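Local coordinates for uncharacterized protein YbaA (PDB 2OKQ), which is of unknown function; it is a DUF1428-family protein that forms a two-subunit assembly, with helices packed on an antiparallel sheet, at residues A47-A59 with A106-F119. Numbering follows the deposited sequence.
With NA (sodium ion), chain C.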
loop_
_atom_site.group_PDB
_atom_site.type_symbol
_atom_site.label_atom_id
_atom_site.label_comp_id
_atom_site.label_asym_id
_atom_site.label_seq_id
_atom_site.Cartn_x
_atom_site.Cartn_y
_atom_site.Cartn_z
ATOM N N ALA A 47 2.280 -14.759 -4.200
ATOM C CA ALA A 47 1.145 -13.899 -3.872
ATOM C C ALA A 47 -0.144 -14.394 -4.507
ATOM O O ALA A 47 -1.215 -14.305 -3.905
ATOM C CB ALA A 47 1.427 -12.449 -4.282
ATOM N N ALA A 48 -0.046 -14.919 -5.729
ATOM C CA ALA A 48 -1.221 -15.446 -6.419
ATOM C C ALA A 48 -1.760 -16.694 -5.716
ATOM O O ALA A 48 -2.956 -16.955 -5.744
ATOM C CB ALA A 48 -0.912 -15.720 -7.874
ATOM N N LYS A 49 -0.874 -17.439 -5.059
ATOM C CA LYS A 49 -1.287 -18.585 -4.243
ATOM C C LYS A 49 -1.920 -18.151 -2.926
ATOM O O LYS A 49 -2.962 -18.681 -2.531
ATOM C CB LYS A 49 -0.109 -19.526 -3.994
ATOM C CG LYS A 49 0.367 -20.243 -5.254
ATOM C CD LYS A 49 1.019 -21.580 -4.927
ATOM C CE LYS A 49 1.171 -22.440 -6.176
ATOM N NZ LYS A 49 2.272 -21.959 -7.069
ATOM N N ALA A 50 -1.305 -17.164 -2.264
ATOM C CA ALA A 50 -1.831 -16.640 -1.006
ATOM C C ALA A 50 -3.154 -15.903 -1.163
ATOM O O ALA A 50 -4.034 -16.060 -0.331
ATOM C CB ALA A 50 -0.797 -15.760 -0.304
ATOM N N ALA A 51 -3.308 -15.110 -2.230
ATOM C CA ALA A 51 -4.471 -14.224 -2.368
ATOM C C ALA A 51 -5.850 -14.883 -2.192
ATOM O O ALA A 51 -6.649 -14.396 -1.410
ATOM C CB ALA A 51 -4.412 -13.422 -3.678
ATOM N N PRO A 52 -6.141 -15.979 -2.928
ATOM C CA PRO A 52 -7.440 -16.649 -2.724
ATOM C C PRO A 52 -7.665 -17.163 -1.288
ATOM O O PRO A 52 -8.813 -17.232 -0.839
ATOM C CB PRO A 52 -7.396 -17.830 -3.709
ATOM C CG PRO A 52 -5.957 -18.026 -4.031
ATOM C CD PRO A 52 -5.344 -16.647 -3.975
ATOM N N LEU A 53 -6.590 -17.482 -0.577
ATOM C CA LEU A 53 -6.699 -17.912 0.824
ATOM C C LEU A 53 -7.158 -16.753 1.693
ATOM O O LEU A 53 -8.090 -16.885 2.470
ATOM C CB LEU A 53 -5.390 -18.511 1.342
ATOM C CG LEU A 53 -4.950 -19.823 0.676
ATOM C CD1 LEU A 53 -3.664 -20.304 1.287
ATOM C CD2 LEU A 53 -6.034 -20.888 0.799
ATOM N N PHE A 54 -6.523 -15.598 1.528
ATOM C CA PHE A 54 -6.956 -14.414 2.279
ATOM C C PHE A 54 -8.415 -14.094 2.000
ATOM O O PHE A 54 -9.157 -13.730 2.903
ATOM C CB PHE A 54 -6.084 -13.206 1.919
ATOM C CG PHE A 54 -4.810 -13.111 2.705
ATOM C CD1 PHE A 54 -4.836 -12.828 4.069
ATOM C CD2 PHE A 54 -3.585 -13.247 2.080
ATOM C CE1 PHE A 54 -3.650 -12.711 4.805
ATOM C CE2 PHE A 54 -2.392 -13.126 2.804
ATOM C CZ PHE A 54 -2.428 -12.870 4.169
ATOM N N LYS A 55 -8.834 -14.213 0.743
ATOM C CA LYS A 55 -10.232 -13.913 0.410
ATOM C C LYS A 55 -11.188 -14.882 1.097
ATOM O O LYS A 55 -12.246 -14.481 1.563
ATOM C CB LYS A 55 -10.454 -13.967 -1.106
ATOM C CG LYS A 55 -9.635 -12.949 -1.915
ATOM C CD LYS A 55 -10.422 -11.698 -2.253
ATOM C CE LYS A 55 -11.259 -11.912 -3.513
ATOM N NZ LYS A 55 -11.587 -10.635 -4.194
ATOM N N GLU A 56 -10.795 -16.152 1.147
ATOM C CA GLU A 56 -11.575 -17.183 1.827
ATOM C C GLU A 56 -11.806 -16.803 3.293
ATOM O O GLU A 56 -12.880 -17.036 3.856
ATOM C CB GLU A 56 -10.842 -18.524 1.711
ATOM C CG GLU A 56 -11.475 -19.671 2.468
ATOM C CD GLU A 56 -10.628 -20.931 2.417
ATOM O OE1 GLU A 56 -10.099 -21.252 1.337
ATOM O OE2 GLU A 56 -10.478 -21.594 3.467
ATOM N N PHE A 57 -10.798 -16.189 3.892
ATOM C CA PHE A 57 -10.839 -15.823 5.302
ATOM C C PHE A 57 -11.449 -14.442 5.562
ATOM O O PHE A 57 -11.505 -13.993 6.704
ATOM C CB PHE A 57 -9.438 -15.927 5.905
ATOM C CG PHE A 57 -8.839 -17.314 5.833
ATOM C CD1 PHE A 57 -9.645 -18.451 5.889
ATOM C CD2 PHE A 57 -7.472 -17.476 5.734
ATOM C CE1 PHE A 57 -9.086 -19.733 5.826
ATOM C CE2 PHE A 57 -6.905 -18.751 5.683
ATOM C CZ PHE A 57 -7.717 -19.871 5.724
ATOM N N GLY A 58 -11.921 -13.776 4.517
ATOM C CA GLY A 58 -12.674 -12.531 4.716
ATOM C C GLY A 58 -12.072 -11.255 4.115
ATOM O O GLY A 58 -12.684 -10.179 4.201
ATOM N N ALA A 59 -10.876 -11.364 3.541
ATOM C CA ALA A 59 -10.288 -10.225 2.805
ATOM C C ALA A 59 -11.128 -9.825 1.597
ATOM O O ALA A 59 -11.670 -10.690 0.888
ATOM C CB ALA A 59 -8.879 -10.539 2.367
ATOM N N ALA A 106 -8.923 -13.320 10.107
ATOM C CA ALA A 106 -8.237 -13.772 8.896
ATOM C C ALA A 106 -6.764 -14.100 9.140
ATOM O O ALA A 106 -6.296 -15.171 8.741
ATOM C CB ALA A 106 -8.396 -12.717 7.764
ATOM N N ASN A 107 -6.034 -13.196 9.802
ATOM C CA ASN A 107 -4.622 -13.403 10.091
ATOM C C ASN A 107 -4.386 -14.591 11.025
ATOM O O ASN A 107 -3.450 -15.369 10.823
ATOM C CB ASN A 107 -3.961 -12.134 10.624
ATOM C CG ASN A 107 -3.858 -11.057 9.559
ATOM O OD1 ASN A 107 -3.770 -11.364 8.366
ATOM N ND2 ASN A 107 -3.885 -9.798 9.978
ATOM N N GLN A 108 -5.262 -14.765 12.006
ATOM C CA GLN A 108 -5.145 -15.923 12.897
ATOM C C GLN A 108 -5.304 -17.239 12.120
ATOM O O GLN A 108 -4.510 -18.186 12.315
ATOM C CB GLN A 108 -6.173 -15.849 14.026
ATOM C CG GLN A 108 -5.766 -16.679 15.266
ATOM C CD GLN A 108 -4.640 -16.042 16.059
ATOM O OE1 GLN A 108 -4.797 -14.957 16.607
ATOM N NE2 GLN A 108 -3.478 -16.705 16.106
ATOM N N LYS A 109 -6.311 -17.279 11.253
ATOM C CA LYS A 109 -6.564 -18.425 10.365
ATOM C C LYS A 109 -5.399 -18.711 9.436
ATOM O O LYS A 109 -4.960 -19.856 9.326
ATOM C CB LYS A 109 -7.817 -18.215 9.523
ATOM C CG LYS A 109 -9.108 -18.242 10.284
ATOM C CD LYS A 109 -10.254 -17.945 9.345
ATOM C CE LYS A 109 -11.553 -17.830 10.100
ATOM N NZ LYS A 109 -12.639 -17.366 9.194
ATOM N N MET A 110 -4.912 -17.666 8.771
ATOM C CA MET A 110 -3.787 -17.780 7.864
ATOM C C MET A 110 -2.631 -18.491 8.553
ATOM O O MET A 110 -2.061 -19.428 8.000
ATOM C CB MET A 110 -3.361 -16.395 7.355
ATOM C CG MET A 110 -2.215 -16.409 6.364
ATOM S SD MET A 110 -2.547 -17.417 4.906
ATOM C CE MET A 110 -3.616 -16.355 3.941
ATOM N N MET A 111 -2.321 -18.064 9.775
ATOM C CA MET A 111 -1.218 -18.618 10.536
ATOM C C MET A 111 -1.436 -20.076 10.940
ATOM O O MET A 111 -0.476 -20.780 11.200
ATOM C CB MET A 111 -0.923 -17.749 11.747
ATOM C CG MET A 111 -0.357 -16.388 11.333
ATOM S SD MET A 111 0.227 -15.437 12.723
ATOM C CE MET A 111 1.613 -16.447 13.231
ATOM N N SER A 112 -2.689 -20.518 10.987
ATOM C CA SER A 112 -2.972 -21.913 11.344
ATOM C C SER A 112 -3.311 -22.759 10.112
ATOM O O SER A 112 -3.776 -23.897 10.242
ATOM C CB SER A 112 -4.081 -21.993 12.397
ATOM O OG SER A 112 -5.336 -21.605 11.868
ATOM N N ASP A 113 -3.071 -22.206 8.923
ATOM C CA ASP A 113 -3.381 -22.920 7.681
ATOM C C ASP A 113 -2.157 -23.630 7.100
ATOM O O ASP A 113 -1.131 -23.002 6.854
ATOM C CB ASP A 113 -4.041 -21.992 6.650
ATOM C CG ASP A 113 -4.907 -22.750 5.657
ATOM O OD1 ASP A 113 -4.390 -23.629 4.944
ATOM O OD2 ASP A 113 -6.115 -22.483 5.596
ATOM N N PRO A 114 -2.259 -24.959 6.885
ATOM C CA PRO A 114 -1.140 -25.716 6.325
ATOM C C PRO A 114 -0.866 -25.342 4.882
ATOM O O PRO A 114 0.241 -25.563 4.409
ATOM C CB PRO A 114 -1.613 -27.174 6.405
ATOM C CG PRO A 114 -2.757 -27.167 7.334
ATOM C CD PRO A 114 -3.409 -25.833 7.148
ATOM N N ARG A 115 -1.865 -24.775 4.202
ATOM C CA ARG A 115 -1.699 -24.289 2.826
ATOM C C ARG A 115 -0.665 -23.177 2.717
ATOM O O ARG A 115 0.012 -23.069 1.701
ATOM C CB ARG A 115 -3.027 -23.824 2.222
ATOM C CG ARG A 115 -3.932 -24.947 1.761
ATOM C CD ARG A 115 -5.325 -24.454 1.391
ATOM N NE ARG A 115 -6.052 -23.920 2.544
ATOM C CZ ARG A 115 -7.311 -23.492 2.513
ATOM N NH1 ARG A 115 -8.003 -23.512 1.385
ATOM N NH2 ARG A 115 -7.881 -23.019 3.612
ATOM N N MET A 116 -0.547 -22.346 3.750
ATOM C CA MET A 116 0.495 -21.314 3.748
ATOM C C MET A 116 1.724 -21.682 4.571
ATOM O O MET A 116 2.715 -20.952 4.578
ATOM C CB MET A 116 -0.057 -19.936 4.136
ATOM C CG MET A 116 -0.641 -19.141 2.955
ATOM S SD MET A 116 0.402 -18.896 1.490
ATOM C CE MET A 116 1.566 -17.679 2.106
ATOM N N LYS A 117 1.657 -22.822 5.254
ATOM C CA LYS A 117 2.837 -23.406 5.877
ATOM C C LYS A 117 3.757 -23.945 4.790
ATOM O O LYS A 117 4.977 -23.779 4.861
ATOM C CB LYS A 117 2.446 -24.527 6.844
ATOM C CG LYS A 117 1.961 -24.039 8.210
ATOM C CD LYS A 117 3.116 -23.644 9.143
ATOM C CE LYS A 117 3.871 -24.861 9.687
ATOM N NZ LYS A 117 3.068 -25.643 10.669
ATOM N N GLU A 118 3.154 -24.576 3.784
ATOM C CA GLU A 118 3.882 -25.147 2.653
ATOM C C GLU A 118 4.419 -24.037 1.756
ATOM O O GLU A 118 5.461 -23.450 2.058
ATOM C CB GLU A 118 2.986 -26.102 1.855
ATOM C CG GLU A 118 2.593 -27.377 2.596
ATOM C CD GLU A 118 1.368 -28.051 1.997
ATOM O OE1 GLU A 118 1.017 -27.740 0.834
ATOM O OE2 GLU A 118 0.753 -28.896 2.691
ATOM N N PHE A 119 3.706 -23.748 0.667
ATOM C CA PHE A 119 4.082 -22.670 -0.251
ATOM C C PHE A 119 3.846 -21.298 0.396
ATOM O O PHE A 119 2.933 -20.549 0.021
ATOM C CB PHE A 119 3.347 -22.807 -1.595
ATOM C CG PHE A 119 4.062 -23.679 -2.602
ATOM C CD1 PHE A 119 4.922 -23.117 -3.544
ATOM C CD2 PHE A 119 3.867 -25.061 -2.617
ATOM C CE1 PHE A 119 5.582 -23.915 -4.484
ATOM C CE2 PHE A 119 4.524 -25.870 -3.552
ATOM C CZ PHE A 119 5.383 -25.293 -4.487
HETATM NA NA NA C . -4.021 -12.936 16.906
HETATM O O HOH W 1 -12.333 -14.751 9.073
HETATM O O HOH W 2 -5.096 -12.062 14.853
#
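Helix-on-helix packing on one side of the four-stranded antiparallel sheet of a ferredoxin-like alpha+beta fold brings Phe54 and Phe57 against Met110 and Lys109. Helices 47-56 and 106-111 approach to 9.8 Å between axes, their N-to-C directions 129° apart. Met110 CE sits centrally over the Phe54 ring, 3.4 Å from its centroid, with SD higher above the same face in a Met-aromatic contact. In the conformer described, CG anti to the backbone N (chi1 -178°) and bends at the next two bonds curl the methyl onto the ring. Phe57 is sandwiched: Leu53 O lies off-centre over one face, and Lys109 CB over the other, 3.8 Å from the ring centroid. Asp113 OD2 meets that ring at its edge, 3.1 Å from CZ.

Beyond it, Arg115 is shared by two acids. Its NH2 bonds nearly straight to Glu56 OE2 (3.0 Å) while NH1 reaches OE1; NE and NH2 grip Asp113 side-on, NH2 to OD2 at 2.7 Å. Asp113, N-capping the weakly bonded helix 114-118, also takes Arg115 backbone N-H on OD1, steadying the carboxylate; the bonds to both acids fix the guanidinium's rotation, and Leu53 CD2 lies over one face. A water links Phe57 O to Lys109 NZ.

Underneath, Phe54 packs on Ile62 and Tyr97 of strands 61-67 and 88-97, Ala106 joins it on Tyr97, and Asn107 ND2 bonds Asp29 of strand 27-36.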